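CRISPR-associated protein, Cse1 family (Acidimicrobium ferrooxidans, PDB 4H3T) probably serves as the large subunit of a type I-E CRISPR Cascade complex, which recognises invading DNA during bacterial immune defence. Local coordinates at residues P192-G195 / Y196-I200; D287-R291 / R292-D296; E350-S354 / R355-L359; D385-L388 / A389-N392. The protein carries 1 engineered substitution. One frame throughout, in Å; residues are numbered along the deposited sequence.

Interaction 1 (P192-G195 / Y196-I200); sequences PAIG and YLAWI
I194 and W199 meet at the N-terminus of a short helix, 196-199, whose N-cap is G195. Their side chains cross at about a right angle. CD1 of I194 reaches the base of the tryptophan, lying 3.8 Å from W199 CA and 4.0 Å from W199 CB, and sits near the edge of the indole rather than over a face. With chi1 at 64°, CG1 of the isoleucine is wedged between its own backbone N and carbonyl carbon, which turns the CD1 branch toward the helix. The indole itself leads away from the loop, where R291 and R319 make cation-pi contacts with it. CE1 of Y196 touches a different part of the same ring edge, in its plane, while the Y196 hydroxyl is hydrogen-bonded to D298. A198 fills the side nearer the loop: its CB is 4.2 Å from I194 CB and also close to the N-cap carbonyl. The first turn closes with a hydrogen bond from W199 N to G195 O at 3.1 Å, bent at the hydrogen (136°) though the donor lies in the carbonyl plane, with a C=O...N angle of 158°.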
ATOM      1  N   PRO A 192     -22.040  -5.535  -0.119  1.00 42.16           N
ATOM      2  CA  PRO A 192     -21.256  -4.282  -0.142  1.00 41.72           C
ATOM      3  C   PRO A 192     -20.271  -4.211  -1.296  1.00 44.64           C
ATOM      4  O   PRO A 192     -19.931  -5.215  -1.918  1.00 44.40           O
ATOM      5  CB  PRO A 192     -20.483  -4.348   1.188  1.00 42.14           C
ATOM      6  CG  PRO A 192     -20.230  -5.825   1.378  1.00 43.76           C
ATOM      7  CD  PRO A 192     -21.430  -6.533   0.789  1.00 42.36           C
ATOM      8  N   ALA A 193     -19.704  -3.033  -1.490  1.00 44.62           N
ATOM      9  CA  ALA A 193     -18.546  -2.835  -2.353  1.00 43.62           C
ATOM     10  C   ALA A 193     -17.317  -3.349  -1.572  1.00 42.80           C
ATOM     11  O   ALA A 193     -17.382  -3.557  -0.343  1.00 40.23           O
ATOM     12  CB  ALA A 193     -18.380  -1.330  -2.717  1.00 44.70           C
ATOM     13  N   ILE A 194     -16.163  -3.418  -2.227  1.00 41.74           N
ATOM     14  CA  ILE A 194     -14.913  -3.726  -1.513  1.00 40.33           C
ATOM     15  C   ILE A 194     -14.617  -2.594  -0.508  1.00 40.72           C
ATOM     16  O   ILE A 194     -15.120  -1.486  -0.682  1.00 39.03           O
ATOM     17  CB  ILE A 194     -13.722  -3.949  -2.439  1.00 42.54           C
ATOM     18  CG1 ILE A 194     -13.370  -2.658  -3.245  1.00 41.70           C
ATOM     19  CG2 ILE A 194     -14.011  -5.147  -3.372  1.00 42.66           C
ATOM     20  CD1 ILE A 194     -12.236  -2.836  -4.212  1.00 43.05           C
ATOM     21  N   GLY A 195     -13.831  -2.877   0.521  1.00 37.20           N
ATOM     22  CA  GLY A 195     -13.443  -1.842   1.476  1.00 37.63           C
ATOM     23  C   GLY A 195     -12.677  -0.715   0.802  1.00 40.57           C
ATOM     24  O   GLY A 195     -12.040  -0.893  -0.247  1.00 39.08           O
ATOM     25  N   TYR A 196     -12.721   0.447   1.412  1.00 37.80           N
ATOM     26  CA  TYR A 196     -12.079   1.618   0.834  1.00 38.45           C
ATOM     27  C   TYR A 196     -10.539   1.475   0.675  1.00 39.40           C
ATOM     28  O   TYR A 196     -10.009   1.849  -0.363  1.00 39.14           O
ATOM     29  CB  TYR A 196     -12.411   2.829   1.669  1.00 40.55           C
ATOM     30  CG  TYR A 196     -11.682   4.078   1.210  1.00 41.79           C
ATOM     31  CD1 TYR A 196     -12.161   4.837   0.163  1.00 45.55           C
ATOM     32  CD2 TYR A 196     -10.458   4.429   1.757  1.00 42.11           C
ATOM     33  CE1 TYR A 196     -11.504   5.994  -0.253  1.00 43.97           C
ATOM     34  CE2 TYR A 196      -9.763   5.543   1.314  1.00 43.07           C
ATOM     35  CZ  TYR A 196     -10.333   6.379   0.372  1.00 41.83           C
ATOM     36  OH  TYR A 196      -9.644   7.482  -0.085  1.00 39.72           O
ATOM     37  N   LEU A 197      -9.845   0.860   1.638  1.00 38.64           N
ATOM     38  CA  LEU A 197      -8.405   0.630   1.510  1.00 38.62           C
ATOM     39  C   LEU A 197      -8.103  -0.444   0.477  1.00 43.42           C
ATOM     40  O   LEU A 197      -7.032  -0.393  -0.130  1.00 44.01           O
ATOM     41  CB  LEU A 197      -7.716   0.305   2.840  1.00 37.49           C
ATOM     42  CG  LEU A 197      -7.498   1.433   3.784  1.00 39.94           C
ATOM     43  CD1 LEU A 197      -6.611   0.995   4.963  1.00 38.34           C
ATOM     44  CD2 LEU A 197      -6.806   2.602   3.076  1.00 40.65           C
ATOM     45  N   ALA A 198      -9.026  -1.388   0.273  1.00 39.61           N
ATOM     46  CA  ALA A 198      -8.897  -2.392  -0.792  1.00 40.44           C
ATOM     47  C   ALA A 198      -9.025  -1.695  -2.206  1.00 45.12           C
ATOM     48  O   ALA A 198      -8.486  -2.190  -3.184  1.00 45.61           O
ATOM     49  CB  ALA A 198      -9.936  -3.511  -0.640  1.00 40.30           C
ATOM     50  N   TRP A 199      -9.783  -0.600  -2.288  1.00 41.51           N
ATOM     51  CA  TRP A 199      -9.990   0.159  -3.502  1.00 41.92           C
ATOM     52  C   TRP A 199      -8.839   1.100  -3.830  1.00 43.69           C
ATOM     53  O   TRP A 199      -8.471   1.232  -4.984  1.00 42.72           O
ATOM     54  CB  TRP A 199     -11.276   0.971  -3.374  1.00 43.17           C
ATOM     55  CG  TRP A 199     -11.596   1.750  -4.614  1.00 44.37           C
ATOM     56  CD1 TRP A 199     -11.844   1.249  -5.862  1.00 47.01           C
ATOM     57  CD2 TRP A 199     -11.750   3.175  -4.709  1.00 44.54           C
ATOM     58  NE1 TRP A 199     -12.108   2.274  -6.723  1.00 47.61           N
ATOM     59  CE2 TRP A 199     -12.009   3.472  -6.058  1.00 48.83           C
ATOM     60  CE3 TRP A 199     -11.638   4.230  -3.792  1.00 45.87           C
ATOM     61  CZ2 TRP A 199     -12.140   4.787  -6.525  1.00 49.80           C
ATOM     62  CZ3 TRP A 199     -11.742   5.542  -4.259  1.00 48.29           C
ATOM     63  CH2 TRP A 199     -12.031   5.805  -5.606  1.00 49.73           C
ATOM     64  N   ILE A 200      -8.325   1.835  -2.861  1.00 40.87           N
ATOM     65  CA  ILE A 200      -7.276   2.826  -3.180  1.00 41.30           C
ATOM     66  C   ILE A 200      -5.880   2.157  -3.300  1.00 45.18           C
ATOM     67  O   ILE A 200      -5.615   1.091  -2.733  1.00 42.91           O
ATOM     68  CB  ILE A 200      -7.189   4.033  -2.200  1.00 41.95           C
ATOM     69  CG1 ILE A 200      -6.857   3.623  -0.747  1.00 43.29           C
ATOM     70  CG2 ILE A 200      -8.463   4.862  -2.237  1.00 44.72           C
ATOM     71  CD1 ILE A 200      -6.191   4.649   0.062  1.00 40.74           C
TER

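Interaction 2 (D287-R291 / R292-D296); sequences DEVDR and RAARD
D290 folds its carboxylate back over R292 and A293, the second and third residues after it, in the first turn of helix 291-297. Its CB lies 4.2 Å from A293 CB. Chi1 of -177° places CG opposite the backbone N, from where the carboxylate overhangs the opening turn. OD1 does most of the work: it takes a nearly straight hydrogen bond from A293 N at 3.1 Å, the donor standing 46° out of the carboxylate plane, and a weak one from R292 N. The same oxygen is 3.5 Å from R292 NH1, a salt bridge of charges alone, since the guanidinium is turned 77° from the carboxylate and OD1 lies well out of its plane. OD2 comes within 3.7 Å of that NH1. The R292 chain reaches this place by bending at chi2 and chi3. Were D290 replaced by an alanine, the amides of R292 and A293 would probably lose their side-chain cap and the R292 guanidinium its nearby negative charge. The main chain adds a hydrogen bond from A294 N to D290 O at 3.0 Å, and V289 CG1 packs on A294 CB at 3.9 Å, joining the end of strand 275-289 to the helix. The arrangement is a classic aspartate N-cap at a strand-to-helix junction.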
ATOM      1  N   ASP A 287     -20.982   1.251   5.708  1.00 40.94           N
ATOM      2  CA  ASP A 287     -21.064   2.465   4.954  1.00 39.39           C
ATOM      3  C   ASP A 287     -20.100   2.530   3.789  1.00 42.14           C
ATOM      4  O   ASP A 287     -18.972   2.081   3.863  1.00 41.21           O
ATOM      5  CB  ASP A 287     -20.801   3.685   5.847  1.00 42.27           C
ATOM      6  CG  ASP A 287     -21.801   3.912   6.956  1.00 45.79           C
ATOM      7  OD1 ASP A 287     -23.012   3.646   6.734  1.00 44.35           O
ATOM      8  OD2 ASP A 287     -21.368   4.324   8.079  1.00 47.74           O
ATOM      9  N   GLU A 288     -20.529   3.165   2.713  1.00 41.15           N
ATOM     10  CA  GLU A 288     -19.700   3.315   1.523  1.00 41.70           C
ATOM     11  C   GLU A 288     -19.146   4.733   1.473  1.00 47.54           C
ATOM     12  O   GLU A 288     -19.875   5.677   1.772  1.00 44.97           O
ATOM     13  CB  GLU A 288     -20.540   3.065   0.263  1.00 43.63           C
ATOM     14  CG  GLU A 288     -21.277   1.717   0.220  1.00 53.89           C
ATOM     15  CD  GLU A 288     -20.440   0.459   0.116  1.00 71.69           C
ATOM     16  OE1 GLU A 288     -19.196   0.589   0.112  1.00 59.52           O
ATOM     17  OE2 GLU A 288     -21.023  -0.651  -0.001  1.00 58.22           O
ATOM     18  N   VAL A 289     -17.872   4.884   1.123  1.00 43.66           N
ATOM     19  CA  VAL A 289     -17.235   6.175   1.020  1.00 43.81           C
ATOM     20  C   VAL A 289     -17.606   6.795  -0.329  1.00 50.67           C
ATOM     21  O   VAL A 289     -17.425   6.172  -1.384  1.00 47.68           O
ATOM     22  CB  VAL A 289     -15.688   6.085   1.163  1.00 44.31           C
ATOM     23  CG1 VAL A 289     -15.050   7.447   0.985  1.00 44.69           C
ATOM     24  CG2 VAL A 289     -15.271   5.494   2.497  1.00 42.65           C
ATOM     25  N   ASP A 290     -18.057   8.036  -0.291  1.00 50.65           N
ATOM     26  CA  ASP A 290     -18.270   8.862  -1.491  1.00 51.36           C
ATOM     27  C   ASP A 290     -16.884   9.112  -2.114  1.00 53.68           C
ATOM     28  O   ASP A 290     -16.029   9.764  -1.514  1.00 48.11           O
ATOM     29  CB  ASP A 290     -18.971  10.154  -1.094  1.00 52.35           C
ATOM     30  CG  ASP A 290     -19.299  11.056  -2.269  1.00 59.82           C
ATOM     31  OD1 ASP A 290     -18.417  11.261  -3.116  1.00 57.84           O
ATOM     32  OD2 ASP A 290     -20.423  11.586  -2.311  1.00 67.75           O
ATOM     33  N   ARG A 291     -16.644   8.489  -3.262  1.00 53.86           N
ATOM     34  CA  ARG A 291     -15.324   8.461  -3.907  1.00 54.43           C
ATOM     35  C   ARG A 291     -14.866   9.842  -4.402  1.00 60.16           C
ATOM     36  O   ARG A 291     -13.659  10.131  -4.309  1.00 57.90           O
ATOM     37  CB  ARG A 291     -15.313   7.427  -5.043  1.00 54.81           C
ATOM     38  CG  ARG A 291     -15.507   5.991  -4.496  1.00 50.77           C
ATOM     39  CD  ARG A 291     -15.669   4.945  -5.588  1.00 56.19           C
ATOM     40  NE  ARG A 291     -15.586   3.591  -5.006  1.00 63.08           N
ATOM     41  CZ  ARG A 291     -15.435   2.464  -5.698  1.00 66.85           C
ATOM     42  NH1 ARG A 291     -15.305   2.496  -7.011  1.00 56.56           N
ATOM     43  NH2 ARG A 291     -15.398   1.302  -5.077  1.00 58.94           N
ATOM     44  N   ARG A 292     -15.822  10.731  -4.770  1.00 58.77           N
ATOM     45  CA  ARG A 292     -15.500  12.112  -5.162  1.00 60.04           C
ATOM     46  C   ARG A 292     -14.984  12.880  -3.971  1.00 60.73           C
ATOM     47  O   ARG A 292     -13.952  13.548  -4.068  1.00 57.48           O
ATOM     48  CB  ARG A 292     -16.740  12.826  -5.743  1.00 65.02           C
ATOM     49  CG  ARG A 292     -16.498  14.261  -6.227  1.00 81.25           C
ATOM     50  CD  ARG A 292     -17.550  15.276  -5.773  1.00104.25           C
ATOM     51  NE  ARG A 292     -17.216  15.936  -4.496  1.00106.88           N
ATOM     52  CZ  ARG A 292     -17.779  15.700  -3.305  1.00121.78           C
ATOM     53  NH1 ARG A 292     -18.741  14.780  -3.176  1.00102.71           N
ATOM     54  NH2 ARG A 292     -17.382  16.379  -2.231  1.00107.31           N
ATOM     55  N   ALA A 293     -15.691  12.786  -2.828  1.00 56.08           N
ATOM     56  CA  ALA A 293     -15.245  13.460  -1.611  1.00 54.15           C
ATOM     57  C   ALA A 293     -13.919  12.885  -1.078  1.00 54.85           C
ATOM     58  O   ALA A 293     -13.128  13.638  -0.545  1.00 54.20           O
ATOM     59  CB  ALA A 293     -16.322  13.361  -0.531  1.00 55.56           C
ATOM     60  N   ALA A 294     -13.638  11.559  -1.255  1.00 50.11           N
ATOM     61  CA  ALA A 294     -12.395  10.940  -0.755  1.00 49.01           C
ATOM     62  C   ALA A 294     -11.142  11.588  -1.357  1.00 47.03           C
ATOM     63  O   ALA A 294     -10.122  11.727  -0.675  1.00 43.53           O
ATOM     64  CB  ALA A 294     -12.391   9.428  -1.074  1.00 48.60           C
ATOM     65  N   ARG A 295     -11.221  11.980  -2.639  1.00 43.25           N
ATOM     66  CA  ARG A 295     -10.110  12.587  -3.347  1.00 43.61           C
ATOM     67  C   ARG A 295      -9.688  13.907  -2.661  1.00 49.99           C
ATOM     68  O   ARG A 295      -8.490  14.173  -2.519  1.00 48.39           O
ATOM     69  CB  ARG A 295     -10.472  12.743  -4.826  1.00 41.83           C
ATOM     70  CG  ARG A 295      -9.574  13.649  -5.570  1.00 48.76           C
ATOM     71  CD  ARG A 295      -9.728  13.471  -7.062  1.00 55.21           C
ATOM     72  NE  ARG A 295      -8.936  14.477  -7.742  1.00 59.17           N
ATOM     73  CZ  ARG A 295      -9.282  15.747  -7.959  1.00 67.61           C
ATOM     74  NH1 ARG A 295     -10.460  16.209  -7.546  1.00 56.51           N
ATOM     75  NH2 ARG A 295      -8.467  16.553  -8.607  1.00 57.08           N
ATOM     76  N   ASP A 296     -10.638  14.659  -2.152  1.00 47.71           N
ATOM     77  CA  ASP A 296     -10.321  15.898  -1.430  1.00 48.22           C
ATOM     78  C   ASP A 296      -9.740  15.643  -0.054  1.00 50.43           C
ATOM     79  O   ASP A 296      -9.033  16.489   0.468  1.00 52.47           O
ATOM     80  CB  ASP A 296     -11.582  16.757  -1.263  1.00 51.92           C
ATOM     81  CG  ASP A 296     -12.149  17.330  -2.581  1.00 67.11           C
ATOM     82  OD1 ASP A 296     -11.370  17.459  -3.573  1.00 66.21           O
ATOM     83  OD2 ASP A 296     -13.368  17.622  -2.625  1.00 73.47           O
TER

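Interaction 3 (E350-S354 / R355-L359); sequences EGLQS and RGIAL
The carbonyl groups of L352 and Q353 are approached from above their planes by the amides of R355 and G356. R355 N stands 53° out of the L352 carbonyl plane in a hydrogen bond of 3.0 Å to L352 O, and G356 N stands 48° out of the Q353 carbonyl plane in one of 3.1 Å to Q353 O. Each bond joins residues three apart, so two tight turns overlap in a brief 3-10 bend. G356 then takes left-handed backbone angles, at which a CB would press on the preceding carbonyl oxygen. The chain turns toward strand 359-370, and the I357 side chain comes to lie beside L352, the two pointing the same way. The tip of the isoleucine makes the contact: CD1 is 3.7 Å from L352 CB and 4.1 Å from L352 CD1. Chi1 of -53° sets I357 CG1, the branch that carries CD1 to L352, beside the backbone N. R355 lays its CB 3.4 Å from L352 O before its chain bends at chi2, and its NH1 forms a salt bridge with E82. The turn thus links helix 344-350 to strand 359-370, with L352 and I357 both resting against L216 of helix 210-217, while W77 and W81 of helix 74-82 touch L352 and I357 respectively.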
ATOM      1  N   GLU A 350       7.710  16.416   0.522  1.00 50.27           N
ATOM      2  CA  GLU A 350       8.534  17.103  -0.476  1.00 51.45           C
ATOM      3  C   GLU A 350       9.067  18.430   0.094  1.00 59.99           C
ATOM      4  O   GLU A 350      10.200  18.786  -0.200  1.00 60.11           O
ATOM      5  CB  GLU A 350       7.673  17.297  -1.748  1.00 52.51           C
ATOM      6  CG  GLU A 350       8.194  18.135  -2.884  1.00 62.21           C
ATOM      7  CD  GLU A 350       7.198  18.320  -4.021  1.00 69.38           C
ATOM      8  OE1 GLU A 350       6.236  17.517  -4.161  1.00 60.08           O
ATOM      9  OE2 GLU A 350       7.406  19.282  -4.797  1.00 71.65           O
ATOM     10  N   GLY A 351       8.282  19.127   0.932  1.00 58.07           N
ATOM     11  CA  GLY A 351       8.725  20.371   1.538  1.00 58.32           C
ATOM     12  C   GLY A 351       9.487  20.273   2.850  1.00 61.28           C
ATOM     13  O   GLY A 351       9.669  21.309   3.481  1.00 62.32           O
ATOM     14  N   LEU A 352       9.958  19.080   3.282  1.00 56.41           N
ATOM     15  CA  LEU A 352      10.626  18.901   4.599  1.00 56.34           C
ATOM     16  C   LEU A 352      12.175  18.739   4.617  1.00 61.63           C
ATOM     17  O   LEU A 352      12.743  18.415   5.668  1.00 62.85           O
ATOM     18  CB  LEU A 352      10.020  17.651   5.312  1.00 53.89           C
ATOM     19  CG  LEU A 352       8.515  17.661   5.499  1.00 55.59           C
ATOM     20  CD1 LEU A 352       8.037  16.421   6.233  1.00 55.77           C
ATOM     21  CD2 LEU A 352       8.053  18.927   6.194  1.00 55.76           C
ATOM     22  N   GLN A 353      12.853  18.960   3.535  1.00 61.20           N
ATOM     23  CA  GLN A 353      14.350  18.893   3.531  1.00 65.05           C
ATOM     24  C   GLN A 353      15.063  19.791   4.615  1.00 68.95           C
ATOM     25  O   GLN A 353      16.011  19.345   5.288  1.00 65.31           O
ATOM     26  CB  GLN A 353      14.851  19.367   2.172  1.00 67.25           C
ATOM     27  CG  GLN A 353      14.366  18.399   1.046  1.00 69.92           C
ATOM     28  CD  GLN A 353      15.426  18.090   0.001  1.00 83.50           C
ATOM     29  OE1 GLN A 353      16.503  17.559   0.308  1.00 80.73           O
ATOM     30  NE2 GLN A 353      15.117  18.319  -1.266  1.00 78.56           N
ATOM     31  N   SER A 354      14.528  21.006   4.843  1.00 66.85           N
ATOM     32  CA  SER A 354      15.159  21.908   5.816  1.00 70.29           C
ATOM     33  C   SER A 354      15.012  21.357   7.265  1.00 74.61           C
ATOM     34  O   SER A 354      15.712  21.840   8.135  1.00 74.95           O
ATOM     35  CB  SER A 354      14.617  23.330   5.681  1.00 73.98           C
ATOM     36  OG  SER A 354      13.228  23.399   5.962  1.00 82.13           O
ATOM     37  N   ARG A 355      14.180  20.293   7.502  1.00 69.80           N
ATOM     38  CA  ARG A 355      14.054  19.627   8.814  1.00 70.19           C
ATOM     39  C   ARG A 355      15.099  18.490   9.075  1.00 73.28           C
ATOM     40  O   ARG A 355      14.977  17.775  10.091  1.00 73.78           O
ATOM     41  CB  ARG A 355      12.641  19.021   8.965  1.00 68.38           C
ATOM     42  CG  ARG A 355      11.536  20.054   8.861  1.00 68.68           C
ATOM     43  CD  ARG A 355      11.520  20.977  10.039  1.00 71.58           C
ATOM     44  NE  ARG A 355      10.341  21.812   9.949  1.00 69.77           N
ATOM     45  CZ  ARG A 355       9.946  22.644  10.893  1.00 75.16           C
ATOM     46  NH1 ARG A 355      10.644  22.762  12.019  1.00 65.62           N
ATOM     47  NH2 ARG A 355       8.827  23.350  10.737  1.00 77.97           N
ATOM     48  N   GLY A 356      16.083  18.316   8.189  1.00 66.40           N
ATOM     49  CA  GLY A 356      17.093  17.277   8.373  1.00 66.90           C
ATOM     50  C   GLY A 356      16.692  15.874   7.931  1.00 69.96           C
ATOM     51  O   GLY A 356      17.295  14.888   8.383  1.00 70.99           O
ATOM     52  N   ILE A 357      15.735  15.766   6.980  1.00 61.59           N
ATOM     53  CA  ILE A 357      15.274  14.477   6.458  1.00 58.41           C
ATOM     54  C   ILE A 357      15.813  14.318   5.050  1.00 59.12           C
ATOM     55  O   ILE A 357      15.497  15.121   4.201  1.00 59.45           O
ATOM     56  CB  ILE A 357      13.715  14.383   6.469  1.00 60.89           C
ATOM     57  CG1 ILE A 357      13.104  14.709   7.857  1.00 63.10           C
ATOM     58  CG2 ILE A 357      13.253  13.002   6.053  1.00 57.86           C
ATOM     59  CD1 ILE A 357      11.746  15.404   7.721  1.00 74.38           C
ATOM     60  N   ALA A 358      16.601  13.288   4.798  1.00 53.64           N
ATOM     61  CA  ALA A 358      17.142  13.034   3.471  1.00 53.50           C
ATOM     62  C   ALA A 358      16.369  11.934   2.724  1.00 51.30           C
ATOM     63  O   ALA A 358      16.203  12.019   1.483  1.00 46.95           O
ATOM     64  CB  ALA A 358      18.602  12.643   3.599  1.00 55.98           C
ATOM     65  N   LEU A 359      15.914  10.887   3.460  1.00 48.79           N
ATOM     66  CA  LEU A 359      15.212   9.746   2.918  1.00 50.92           C
ATOM     67  C   LEU A 359      14.030   9.364   3.757  1.00 50.32           C
ATOM     68  O   LEU A 359      13.981   9.641   4.956  1.00 46.86           O
ATOM     69  CB  LEU A 359      16.106   8.492   2.860  1.00 54.10           C
ATOM     70  CG  LEU A 359      17.423   8.624   2.092  1.00 63.76           C
ATOM     71  CD1 LEU A 359      18.560   8.108   2.930  1.00 67.40           C
ATOM     72  CD2 LEU A 359      17.350   7.842   0.788  1.00 64.22           C
TER

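Interaction 4 (D385-L388 / A389-N392); sequences DTPL and AVLN
P387 and V390 pack together at a strand-to-helix junction, where strand 375-387 gives way to the short, weakly bonded helix 388-391. The proline ring and the valine meet obliquely: V390 CG2 rests 4.0 Å from both CG and CD of P387. With chi1 of V390 at 166°, CG1 lies opposite the backbone N and CG2 is the branch that reaches the ring. CG1 comes instead to T386 CG2, a looser approach of 4.3 Å. P387 CB also lies 4.2 Å from A389 CB. This strand is an outer member of a three-stranded antiparallel sheet, next to strand 359-370, and L471 of the long helix 445-473 touches both P387 and V390. The backbone makes the turn itself. V390 N bonds to P387 O at 3.0 Å, standing 62° out of the carbonyl plane, and L388 O receives two weak bonds, from L391 N at 3.0 Å and from N392 N. L391 CB lies 3.4 Å from that oxygen, L388 O. N392 OD1 accepts a hydrogen bond from D395 N, just beyond the helix.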
ATOM      1  N   ASP A 385      13.000   2.767  -0.356  1.00 41.49           N
ATOM      2  CA  ASP A 385      13.812   3.853   0.229  1.00 43.79           C
ATOM      3  C   ASP A 385      14.016   4.977  -0.809  1.00 44.59           C
ATOM      4  O   ASP A 385      14.616   4.773  -1.887  1.00 44.44           O
ATOM      5  CB  ASP A 385      15.152   3.312   0.759  1.00 49.39           C
ATOM      6  CG  ASP A 385      15.048   2.487   2.060  1.00 75.14           C
ATOM      7  OD1 ASP A 385      14.146   2.775   2.885  1.00 77.90           O
ATOM      8  OD2 ASP A 385      15.936   1.624   2.301  1.00 84.40           O
ATOM      9  N   THR A 386      13.366   6.111  -0.555  1.00 40.99           N
ATOM     10  CA  THR A 386      13.266   7.197  -1.494  1.00 42.48           C
ATOM     11  C   THR A 386      13.824   8.552  -0.946  1.00 47.10           C
ATOM     12  O   THR A 386      13.280   9.107   0.037  1.00 44.57           O
ATOM     13  CB  THR A 386      11.776   7.373  -1.947  1.00 44.95           C
ATOM     14  OG1 THR A 386      11.261   6.105  -2.411  1.00 44.53           O
ATOM     15  CG2 THR A 386      11.652   8.366  -3.109  1.00 41.77           C
ATOM     16  N   PRO A 387      14.790   9.141  -1.680  1.00 43.32           N
ATOM     17  CA  PRO A 387      15.295  10.466  -1.301  1.00 43.72           C
ATOM     18  C   PRO A 387      14.259  11.537  -1.463  1.00 45.80           C
ATOM     19  O   PRO A 387      13.474  11.524  -2.454  1.00 42.11           O
ATOM     20  CB  PRO A 387      16.421  10.728  -2.325  1.00 47.43           C
ATOM     21  CG  PRO A 387      16.759   9.439  -2.865  1.00 50.79           C
ATOM     22  CD  PRO A 387      15.548   8.609  -2.837  1.00 46.07           C
ATOM     23  N   LEU A 388      14.247  12.486  -0.525  1.00 44.26           N
ATOM     24  CA  LEU A 388      13.360  13.627  -0.683  1.00 45.15           C
ATOM     25  C   LEU A 388      13.747  14.398  -1.946  1.00 48.84           C
ATOM     26  O   LEU A 388      12.887  14.970  -2.597  1.00 48.48           O
ATOM     27  CB  LEU A 388      13.390  14.561   0.547  1.00 45.62           C
ATOM     28  CG  LEU A 388      12.319  14.272   1.547  1.00 50.38           C
ATOM     29  CD1 LEU A 388      12.451  12.871   2.062  1.00 48.56           C
ATOM     30  CD2 LEU A 388      12.319  15.330   2.685  1.00 53.03           C
ATOM     31  N   ALA A 389      15.000  14.315  -2.345  1.00 46.52           N
ATOM     32  CA  ALA A 389      15.456  14.941  -3.620  1.00 48.45           C
ATOM     33  C   ALA A 389      14.664  14.444  -4.842  1.00 50.61           C
ATOM     34  O   ALA A 389      14.406  15.233  -5.735  1.00 49.20           O
ATOM     35  CB  ALA A 389      16.927  14.651  -3.831  1.00 50.47           C
ATOM     36  N   VAL A 390      14.224  13.182  -4.858  1.00 48.48           N
ATOM     37  CA  VAL A 390      13.482  12.588  -5.975  1.00 47.07           C
ATOM     38  C   VAL A 390      12.019  13.080  -5.980  1.00 49.88           C
ATOM     39  O   VAL A 390      11.375  13.149  -7.039  1.00 49.06           O
ATOM     40  CB  VAL A 390      13.630  11.056  -5.925  1.00 51.13           C
ATOM     41  CG1 VAL A 390      12.636  10.335  -6.839  1.00 52.04           C
ATOM     42  CG2 VAL A 390      15.069  10.657  -6.252  1.00 49.86           C
ATOM     43  N   LEU A 391      11.517  13.458  -4.815  1.00 45.98           N
ATOM     44  CA  LEU A 391      10.167  14.040  -4.651  1.00 47.64           C
ATOM     45  C   LEU A 391      10.131  15.491  -5.090  1.00 54.46           C
ATOM     46  O   LEU A 391       9.043  16.028  -5.326  1.00 52.70           O
ATOM     47  CB  LEU A 391       9.664  13.951  -3.212  1.00 47.61           C
ATOM     48  CG  LEU A 391       9.608  12.609  -2.622  1.00 50.92           C
ATOM     49  CD1 LEU A 391       9.037  12.665  -1.192  1.00 51.01           C
ATOM     50  CD2 LEU A 391       8.756  11.664  -3.502  1.00 50.97           C
ATOM     51  N   ASN A 392      11.311  16.134  -5.220  1.00 55.58           N
ATOM     52  CA  ASN A 392      11.441  17.561  -5.621  1.00 54.35           C
ATOM     53  C   ASN A 392      10.929  17.838  -7.024  1.00 62.13           C
ATOM     54  O   ASN A 392      11.478  17.358  -8.029  1.00 67.44           O
ATOM     55  CB  ASN A 392      12.901  17.983  -5.513  1.00 58.65           C
ATOM     56  CG  ASN A 392      13.176  19.475  -5.569  1.00 80.76           C
ATOM     57  OD1 ASN A 392      12.406  20.275  -6.125  1.00 61.14           O
ATOM     58  ND2 ASN A 392      14.368  19.864  -5.143  1.00 77.14           N
TER

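How the interactions relate
The four contacts form two touching pairs. Interactions 1 and 2, with centres about 11 Å apart, are two helix starts set against each other: A193 N lies 3.1 Å from E288 OE2, a probable hydrogen bond, W199 NE1 lies 3.2 Å from R291 NH1, and Y196 OH packs on A294 CB. Glycerol, probably from the crystallisation liquor, is hydrogen-bonded at I194 O and at R291 NH2 and V289 N. Interactions 3 and 4, with centres about 9 Å apart, flank adjacent strands of one antiparallel sheet. There A358 O is 2.8 Å from L388 N, a probable hydrogen bond, and L388 CD2 packs on the 350-359 turn. The pairs remain separate, the nearest atoms of interactions 2 and 3 being about 15 Å apart.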